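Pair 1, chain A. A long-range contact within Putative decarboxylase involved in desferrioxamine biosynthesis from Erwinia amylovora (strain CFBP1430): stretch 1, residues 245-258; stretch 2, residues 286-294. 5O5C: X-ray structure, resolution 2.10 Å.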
# COMPACT_ATOMS: atom_id res chain seq x y z
N ASP A 245 -1.23 -25.59 19.40
CA ASP A 245 -0.94 -26.42 20.57
C ASP A 245 0.47 -26.20 21.09
O ASP A 245 1.42 -26.56 20.43
CB ASP A 245 -1.14 -27.86 20.20
CG ASP A 245 -0.96 -28.81 21.37
OD1 ASP A 245 -0.32 -28.46 22.39
OD2 ASP A 245 -1.46 -29.92 21.24
N VAL A 246 0.60 -25.66 22.28
CA VAL A 246 1.90 -25.26 22.81
C VAL A 246 2.81 -26.43 23.14
O VAL A 246 4.01 -26.30 23.03
CB VAL A 246 1.80 -24.33 24.03
CG1 VAL A 246 0.87 -23.17 23.73
CG2 VAL A 246 1.31 -25.07 25.28
N ASP A 247 2.21 -27.56 23.56
CA ASP A 247 2.93 -28.86 23.67
C ASP A 247 3.57 -29.23 22.34
O ASP A 247 4.74 -29.66 22.31
CB ASP A 247 2.00 -30.02 24.10
CG ASP A 247 1.44 -29.86 25.53
OD1 ASP A 247 2.01 -29.10 26.35
OD2 ASP A 247 0.43 -30.52 25.83
N CYS A 248 2.81 -29.06 21.25
CA CYS A 248 3.34 -29.37 19.93
C CYS A 248 4.44 -28.37 19.54
O CYS A 248 5.34 -28.73 18.79
CB CYS A 248 2.26 -29.39 18.85
SG CYS A 248 0.97 -30.63 19.08
N LEU A 249 4.31 -27.10 19.96
CA LEU A 249 5.35 -26.07 19.69
C LEU A 249 6.65 -26.48 20.38
O LEU A 249 7.72 -26.47 19.76
CB LEU A 249 4.95 -24.71 20.23
CG LEU A 249 5.93 -23.52 20.09
CD1 LEU A 249 6.38 -23.32 18.64
CD2 LEU A 249 5.43 -22.19 20.68
N LYS A 250 6.52 -26.85 21.67
CA LYS A 250 7.65 -27.30 22.52
C LYS A 250 8.36 -28.41 21.75
O LYS A 250 9.55 -28.29 21.37
CB LYS A 250 7.11 -27.76 23.91
CG LYS A 250 8.10 -27.86 25.06
CD LYS A 250 7.40 -27.83 26.44
CE LYS A 250 6.40 -28.98 26.62
NZ LYS A 250 5.84 -29.08 28.00
N GLN A 251 7.59 -29.41 21.36
CA GLN A 251 8.10 -30.54 20.55
C GLN A 251 8.79 -30.10 19.26
O GLN A 251 9.84 -30.64 18.87
CB GLN A 251 6.95 -31.52 20.23
CG GLN A 251 6.49 -32.30 21.45
CD GLN A 251 7.56 -33.28 21.94
OE1 GLN A 251 8.34 -32.98 22.84
NE2 GLN A 251 7.61 -34.44 21.30
N GLU A 252 8.20 -29.13 18.58
CA GLU A 252 8.84 -28.62 17.34
C GLU A 252 10.13 -27.90 17.58
O GLU A 252 11.07 -28.06 16.82
CB GLU A 252 7.90 -27.73 16.53
CG GLU A 252 7.40 -28.40 15.27
CD GLU A 252 6.25 -29.31 15.50
OE1 GLU A 252 5.68 -29.23 16.61
OE2 GLU A 252 5.90 -30.07 14.57
N VAL A 253 10.18 -27.08 18.62
CA VAL A 253 11.38 -26.34 18.96
C VAL A 253 12.52 -27.30 19.32
O VAL A 253 13.67 -27.06 18.92
CB VAL A 253 11.12 -25.33 20.09
CG1 VAL A 253 12.42 -24.77 20.65
CG2 VAL A 253 10.23 -24.19 19.59
N GLN A 254 12.19 -28.37 20.07
CA GLN A 254 13.15 -29.39 20.52
C GLN A 254 13.63 -30.31 19.38
O GLN A 254 14.82 -30.67 19.33
CB GLN A 254 12.53 -30.29 21.61
CG GLN A 254 12.02 -29.61 22.87
CD GLN A 254 13.03 -28.71 23.53
OE1 GLN A 254 14.13 -29.14 23.85
NE2 GLN A 254 12.66 -27.44 23.73
N ARG A 255 12.72 -30.71 18.48
CA ARG A 255 13.13 -31.45 17.26
C ARG A 255 14.03 -30.61 16.40
O ARG A 255 14.98 -31.10 15.80
CB ARG A 255 11.94 -31.90 16.41
CG ARG A 255 11.46 -33.30 16.72
CD ARG A 255 10.09 -33.56 16.11
NE ARG A 255 9.30 -34.53 16.88
CZ ARG A 255 8.08 -34.95 16.56
NH1 ARG A 255 7.45 -34.51 15.46
NH2 ARG A 255 7.47 -35.83 17.34
N CYS A 256 13.70 -29.32 16.32
CA CYS A 256 14.50 -28.37 15.59
C CYS A 256 15.90 -28.25 16.22
O CYS A 256 16.93 -28.28 15.52
CB CYS A 256 13.73 -27.04 15.50
SG CYS A 256 14.65 -25.58 15.06
N LEU A 257 15.96 -28.21 17.55
CA LEU A 257 17.27 -28.13 18.24
C LEU A 257 18.12 -29.42 18.14
O LEU A 257 19.35 -29.35 18.27
CB LEU A 257 17.12 -27.74 19.72
CG LEU A 257 16.76 -26.29 20.12
CD1 LEU A 257 16.45 -26.27 21.61
CD2 LEU A 257 17.84 -25.25 19.78
N GLN A 258 17.47 -30.57 17.90
CA GLN A 258 18.19 -31.84 17.72
C GLN A 258 18.62 -32.06 16.27
O GLN A 258 19.38 -32.96 15.98
CB GLN A 258 17.33 -33.02 18.21
CG GLN A 258 16.87 -32.94 19.67
CD GLN A 258 17.84 -33.53 20.70
OE1 GLN A 258 18.07 -32.93 21.76
NE2 GLN A 258 18.39 -34.71 20.42
N GLU A 286 6.04 -17.30 27.01
CA GLU A 286 6.96 -18.00 27.95
C GLU A 286 7.97 -18.91 27.17
O GLU A 286 9.19 -18.88 27.39
CB GLU A 286 6.20 -18.83 29.00
CG GLU A 286 4.79 -18.32 29.36
CD GLU A 286 4.25 -18.84 30.68
OE1 GLU A 286 4.67 -19.94 31.12
OE2 GLU A 286 3.38 -18.15 31.26
N LEU A 287 7.46 -19.68 26.21
CA LEU A 287 8.35 -20.48 25.39
C LEU A 287 9.35 -19.58 24.65
O LEU A 287 10.56 -19.85 24.65
CB LEU A 287 7.55 -21.36 24.42
CG LEU A 287 8.30 -22.55 23.82
CD1 LEU A 287 7.42 -23.77 23.63
CD2 LEU A 287 9.01 -22.21 22.53
N CYS A 288 8.83 -18.53 24.03
CA CYS A 288 9.68 -17.61 23.33
C CYS A 288 10.81 -17.05 24.19
O CYS A 288 11.94 -17.15 23.82
CB CYS A 288 8.88 -16.48 22.73
SG CYS A 288 8.03 -17.04 21.25
N LYS A 289 10.50 -16.48 25.35
CA LYS A 289 11.53 -15.90 26.20
C LYS A 289 12.58 -16.96 26.63
O LYS A 289 13.80 -16.71 26.57
CB LYS A 289 10.90 -15.21 27.40
CG LYS A 289 10.04 -14.01 26.99
CD LYS A 289 9.66 -13.08 28.12
CE LYS A 289 9.19 -11.74 27.58
NZ LYS A 289 10.27 -10.86 27.02
N HIS A 290 12.10 -18.15 27.00
CA HIS A 290 12.98 -19.24 27.36
C HIS A 290 14.00 -19.55 26.27
O HIS A 290 15.14 -19.85 26.57
CB HIS A 290 12.19 -20.50 27.74
CG HIS A 290 13.02 -21.55 28.40
ND1 HIS A 290 12.72 -22.89 28.34
CD2 HIS A 290 14.15 -21.45 29.14
CE1 HIS A 290 13.62 -23.57 29.02
NE2 HIS A 290 14.51 -22.72 29.50
N HIS A 291 13.61 -19.43 25.00
CA HIS A 291 14.54 -19.75 23.89
C HIS A 291 15.03 -18.50 23.16
O HIS A 291 15.46 -18.60 22.00
CB HIS A 291 13.84 -20.65 22.88
CG HIS A 291 13.58 -22.03 23.37
ND1 HIS A 291 14.53 -23.03 23.30
CD2 HIS A 291 12.45 -22.61 23.84
CE1 HIS A 291 14.00 -24.16 23.74
NE2 HIS A 291 12.74 -23.94 24.05
N GLY A 292 14.93 -17.33 23.78
CA GLY A 292 15.29 -16.02 23.16
C GLY A 292 14.58 -15.60 21.87
O GLY A 292 15.11 -14.80 21.07
N MET A 293 13.40 -16.15 21.64
CA MET A 293 12.73 -15.97 20.33
C MET A 293 11.88 -14.72 20.25
O MET A 293 11.38 -14.25 21.23
CB MET A 293 11.87 -17.18 19.99
CG MET A 293 12.72 -18.39 19.65
SD MET A 293 11.74 -19.62 18.84
CE MET A 293 10.72 -20.26 20.17
N TRP A 294 11.69 -14.22 19.03
CA TRP A 294 10.86 -13.07 18.76
C TRP A 294 9.42 -13.60 18.80
O TRP A 294 9.14 -14.63 18.20
CB TRP A 294 11.18 -12.51 17.37
CG TRP A 294 10.39 -11.31 16.96
CD1 TRP A 294 9.06 -11.25 16.58
CD2 TRP A 294 10.86 -9.98 16.92
NE1 TRP A 294 8.70 -9.95 16.30
CE2 TRP A 294 9.79 -9.16 16.48
CE3 TRP A 294 12.10 -9.40 17.18
CZ2 TRP A 294 9.93 -7.79 16.29
CZ3 TRP A 294 12.22 -8.09 17.01
CH2 TRP A 294 11.14 -7.27 16.58

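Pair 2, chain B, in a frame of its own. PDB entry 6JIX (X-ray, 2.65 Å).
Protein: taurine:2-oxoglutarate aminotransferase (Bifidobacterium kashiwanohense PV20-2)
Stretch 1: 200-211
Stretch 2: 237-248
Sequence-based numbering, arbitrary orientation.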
# COMPACT_ATOMS: atom_id res chain seq x y z
N ARG B 200 -30.69 12.36 11.32
CA ARG B 200 -30.44 12.23 9.89
C ARG B 200 -29.78 10.90 9.56
O ARG B 200 -30.13 10.25 8.56
CB ARG B 200 -29.55 13.36 9.40
CG ARG B 200 -30.12 14.75 9.50
CD ARG B 200 -29.24 15.66 8.68
NE ARG B 200 -29.35 17.05 9.08
CZ ARG B 200 -28.77 18.05 8.43
NH1 ARG B 200 -28.04 17.82 7.34
NH2 ARG B 200 -28.93 19.29 8.88
N LEU B 201 -28.79 10.49 10.36
CA LEU B 201 -28.09 9.24 10.08
C LEU B 201 -29.00 8.04 10.34
O LEU B 201 -29.11 7.14 9.50
CB LEU B 201 -26.81 9.16 10.90
CG LEU B 201 -26.04 7.84 10.86
CD1 LEU B 201 -25.61 7.47 9.43
CD2 LEU B 201 -24.86 7.90 11.82
N ASP B 202 -29.69 8.02 11.48
CA ASP B 202 -30.67 6.97 11.76
C ASP B 202 -31.70 6.86 10.63
O ASP B 202 -32.00 5.76 10.15
CB ASP B 202 -31.36 7.27 13.10
CG ASP B 202 -32.14 6.09 13.64
OD1 ASP B 202 -32.06 4.99 13.06
OD2 ASP B 202 -32.85 6.24 14.65
N GLU B 203 -32.23 8.00 10.18
CA GLU B 203 -33.24 7.97 9.14
C GLU B 203 -32.67 7.41 7.84
O GLU B 203 -33.34 6.63 7.15
CB GLU B 203 -33.83 9.35 8.91
CG GLU B 203 -35.31 9.31 8.61
CD GLU B 203 -35.91 10.69 8.35
OE1 GLU B 203 -35.13 11.66 8.10
OE2 GLU B 203 -37.15 10.81 8.38
N GLN B 204 -31.45 7.81 7.49
CA GLN B 204 -30.82 7.29 6.28
C GLN B 204 -30.50 5.81 6.41
O GLN B 204 -30.73 5.03 5.47
CB GLN B 204 -29.57 8.08 5.94
CG GLN B 204 -28.98 7.67 4.61
CD GLN B 204 -27.75 8.44 4.26
OE1 GLN B 204 -27.15 9.08 5.11
NE2 GLN B 204 -27.36 8.40 2.99
N LEU B 205 -30.00 5.38 7.57
CA LEU B 205 -29.82 3.95 7.80
C LEU B 205 -31.14 3.21 7.60
O LEU B 205 -31.18 2.17 6.93
CB LEU B 205 -29.27 3.70 9.20
CG LEU B 205 -27.81 4.06 9.46
CD1 LEU B 205 -27.52 4.04 10.95
CD2 LEU B 205 -26.89 3.09 8.70
N GLN B 206 -32.23 3.73 8.16
CA GLN B 206 -33.52 3.07 7.99
C GLN B 206 -33.92 2.99 6.53
O GLN B 206 -34.46 1.96 6.09
CB GLN B 206 -34.61 3.81 8.77
CG GLN B 206 -34.90 3.23 10.14
CD GLN B 206 -35.50 4.25 11.08
OE1 GLN B 206 -36.60 4.74 10.85
NE2 GLN B 206 -34.78 4.58 12.14
N TYR B 207 -33.66 4.04 5.75
CA TYR B 207 -34.05 4.04 4.34
C TYR B 207 -33.09 3.24 3.45
O TYR B 207 -33.42 2.99 2.29
CB TYR B 207 -34.18 5.49 3.84
CG TYR B 207 -35.60 6.04 3.99
CD1 TYR B 207 -36.54 5.89 2.96
CD2 TYR B 207 -36.01 6.67 5.16
CE1 TYR B 207 -37.85 6.36 3.11
CE2 TYR B 207 -37.30 7.14 5.32
CZ TYR B 207 -38.22 6.99 4.30
OH TYR B 207 -39.50 7.48 4.49
N GLU B 208 -31.95 2.80 3.97
CA GLU B 208 -31.07 1.90 3.24
C GLU B 208 -31.20 0.45 3.69
O GLU B 208 -30.60 -0.43 3.05
CB GLU B 208 -29.61 2.35 3.39
CG GLU B 208 -29.29 3.66 2.70
CD GLU B 208 -29.30 3.53 1.20
OE1 GLU B 208 -29.55 2.39 0.73
OE2 GLU B 208 -29.03 4.54 0.50
N GLY B 209 -31.96 0.17 4.75
CA GLY B 209 -32.06 -1.15 5.33
C GLY B 209 -30.91 -1.45 6.27
O GLY B 209 -29.82 -1.86 5.85
N PRO B 210 -31.13 -1.24 7.58
CA PRO B 210 -30.01 -1.39 8.53
C PRO B 210 -29.40 -2.78 8.53
O PRO B 210 -28.21 -2.93 8.82
CB PRO B 210 -30.65 -1.04 9.88
CG PRO B 210 -31.82 -0.15 9.53
CD PRO B 210 -32.33 -0.68 8.22
N ASP B 211 -30.18 -3.81 8.20
CA ASP B 211 -29.69 -5.18 8.06
C ASP B 211 -28.73 -5.35 6.90
O ASP B 211 -28.12 -6.42 6.79
CB ASP B 211 -30.87 -6.15 7.87
CG ASP B 211 -31.48 -6.57 9.20
OD1 ASP B 211 -31.00 -6.07 10.25
OD2 ASP B 211 -32.42 -7.40 9.20
N GLY B 237 -23.29 8.61 19.90
CA GLY B 237 -24.56 8.25 19.31
C GLY B 237 -24.40 7.37 18.08
O GLY B 237 -25.20 6.46 17.85
N VAL B 238 -23.37 7.65 17.28
CA VAL B 238 -23.05 6.76 16.17
C VAL B 238 -22.78 5.35 16.68
O VAL B 238 -23.32 4.37 16.15
CB VAL B 238 -21.87 7.31 15.36
CG1 VAL B 238 -21.50 6.31 14.24
CG2 VAL B 238 -22.22 8.68 14.80
N ARG B 239 -21.95 5.23 17.72
CA ARG B 239 -21.70 3.92 18.33
C ARG B 239 -23.00 3.27 18.79
O ARG B 239 -23.15 2.04 18.71
CB ARG B 239 -20.72 4.06 19.50
CG ARG B 239 -20.47 2.78 20.26
CD ARG B 239 -19.63 1.83 19.45
NE ARG B 239 -20.43 0.85 18.71
CZ ARG B 239 -19.91 -0.19 18.07
NH1 ARG B 239 -18.59 -0.38 18.08
NH2 ARG B 239 -20.70 -1.04 17.41
N ALA B 240 -23.94 4.07 19.28
CA ALA B 240 -25.21 3.53 19.72
C ALA B 240 -26.02 2.99 18.55
O ALA B 240 -26.59 1.89 18.63
CB ALA B 240 -26.00 4.61 20.48
N LEU B 241 -26.08 3.74 17.44
CA LEU B 241 -26.81 3.25 16.27
C LEU B 241 -26.21 1.95 15.76
O LEU B 241 -26.94 1.03 15.39
CB LEU B 241 -26.84 4.30 15.16
CG LEU B 241 -27.46 5.66 15.44
CD1 LEU B 241 -27.16 6.59 14.26
CD2 LEU B 241 -28.97 5.54 15.71
N CYS B 242 -24.87 1.87 15.70
CA CYS B 242 -24.24 0.63 15.28
C CYS B 242 -24.66 -0.52 16.18
O CYS B 242 -25.03 -1.60 15.70
CB CYS B 242 -22.72 0.76 15.28
SG CYS B 242 -22.06 1.96 14.11
N ASP B 243 -24.62 -0.29 17.49
CA ASP B 243 -25.03 -1.31 18.45
C ASP B 243 -26.48 -1.72 18.22
O ASP B 243 -26.82 -2.91 18.19
CB ASP B 243 -24.85 -0.78 19.87
CG ASP B 243 -23.38 -0.66 20.28
OD1 ASP B 243 -22.48 -1.18 19.58
OD2 ASP B 243 -23.14 -0.05 21.33
N LYS B 244 -27.37 -0.73 18.05
CA LYS B 244 -28.78 -1.01 17.81
C LYS B 244 -28.97 -1.91 16.60
O LYS B 244 -29.80 -2.82 16.62
CB LYS B 244 -29.54 0.31 17.64
CG LYS B 244 -31.04 0.17 17.56
CD LYS B 244 -31.70 1.55 17.49
CE LYS B 244 -33.14 1.45 16.99
NZ LYS B 244 -34.00 2.51 17.61
N TYR B 245 -28.22 -1.67 15.53
CA TYR B 245 -28.48 -2.26 14.22
C TYR B 245 -27.55 -3.42 13.86
O TYR B 245 -27.77 -4.06 12.83
CB TYR B 245 -28.40 -1.17 13.15
CG TYR B 245 -29.57 -0.21 13.26
CD1 TYR B 245 -30.87 -0.68 13.24
CD2 TYR B 245 -29.37 1.15 13.41
CE1 TYR B 245 -31.94 0.18 13.33
CE2 TYR B 245 -30.44 2.02 13.51
CZ TYR B 245 -31.73 1.53 13.48
OH TYR B 245 -32.81 2.38 13.59
N GLY B 246 -26.56 -3.72 14.69
CA GLY B 246 -25.61 -4.77 14.36
C GLY B 246 -24.57 -4.36 13.33
O GLY B 246 -24.02 -5.23 12.66
N ILE B 247 -24.33 -3.07 13.18
CA ILE B 247 -23.35 -2.52 12.25
C ILE B 247 -22.03 -2.36 12.98
O ILE B 247 -21.99 -1.83 14.10
CB ILE B 247 -23.85 -1.16 11.72
CG1 ILE B 247 -25.12 -1.30 10.88
CG2 ILE B 247 -22.74 -0.41 11.02
CD1 ILE B 247 -25.97 -0.02 10.87
N LEU B 248 -20.93 -2.78 12.34
CA LEU B 248 -19.62 -2.54 12.93
C LEU B 248 -19.24 -1.08 12.78
O LEU B 248 -19.52 -0.45 11.75
CB LEU B 248 -18.55 -3.42 12.28
CG LEU B 248 -18.82 -4.93 12.29
CD1 LEU B 248 -17.79 -5.66 11.47
CD2 LEU B 248 -18.82 -5.44 13.70
O HOH W 1 -31.81 5.11 17.50
O HOH W 2 -30.71 -3.82 12.13

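Pair 1 and pair 2 each set two helices side by side, running the same way. The angle between N-to-C directions is 20° in pair 1 and 26° in pair 2, and the axes approach to 11.4 and 10.9 Å. N, CA and C of 14 central residues superpose with an RMSD of 0.5 Å. In both, a glycine with positive phi, G292(A) matching G246(B), lies at the turn after the second helix; H291(A) has already left helical phi/psi, whereas in pair 2 G246(B) is the first to do so. The turn closes on its own helix: M293(A) N bonds to C288(A) O at 2.8 Å, I247(B) N to C242(B) O at 3.0 Å; CA-to-CB of M293(A) and I247(B) then points toward stretch 1.

The central match is L287(A) with L241(B). L287(A) is a knob among V246(A), L249(A), K250(A) and V253(A). Its CD1 lies 3.8 Å from L249(A) CG, and its CD2 3.7 Å from V253(A) CG2. L241(B) meets the matched positions: its CD1 is 3.6 Å from L201(B) CD2 and 4.2 Å from L205(B) CD1. L249(A) and L201(B) share the same t, p rotamer, and their side-chain centres coincide within 1.0 Å.

K250(A) and D202(B) start alike, CA-to-CB sideways, but end differently. The lysine packs its CB 4.0 Å from L287(A) CD1 while its end leads away. The aspartate turns inward and accepts a hydrogen bond, Y245(B) OH to D202(B) OD1 at 2.8 Å.

That bond depends on the aromatic position, H291(A) matching Y245(B), where both residues have chi1 at -70°. The rings are covered from different positions. V253(A) CG1 stands 3.6 Å from the imidazole centroid, 14° off the normal, a CH-pi contact. Its match L205(B) approaches Y245(B) obliquely, CD1 to CD2 at 4.2 Å, and the tyrosine face is instead covered by P210(B) CG, 4.1 Å from the centroid and 24° off the normal. In pair 1 the helix is still running at L257(A), whose CD1 reaches H291(A) CE1 at 3.9 Å, again obliquely; its match G209(B) touches nothing in stretch 2.

Q254(A) and Q206(B) both bring their ends near the ring residue. Q254(A) NE2 lies 3.5 Å from H291(A) NE2, at the ring edge, with no hydrogen bond. Q206(B) NE2 gives a weak bond to D202(B) OD1 at 2.9 Å, so this oxygen accepts from both glutamine and tyrosine.

M293(A) and I247(B) have side-chain centres 0.5 Å apart: M293(A) CE is 4.0 Å from V253(A) CG2, I247(B) CD1 3.9 Å from L205(B) CD2. Pair 1 has no hydrogen bond between stretches; pair 2 adds one to its apolar packing and buries 455 Å² against 303 Å².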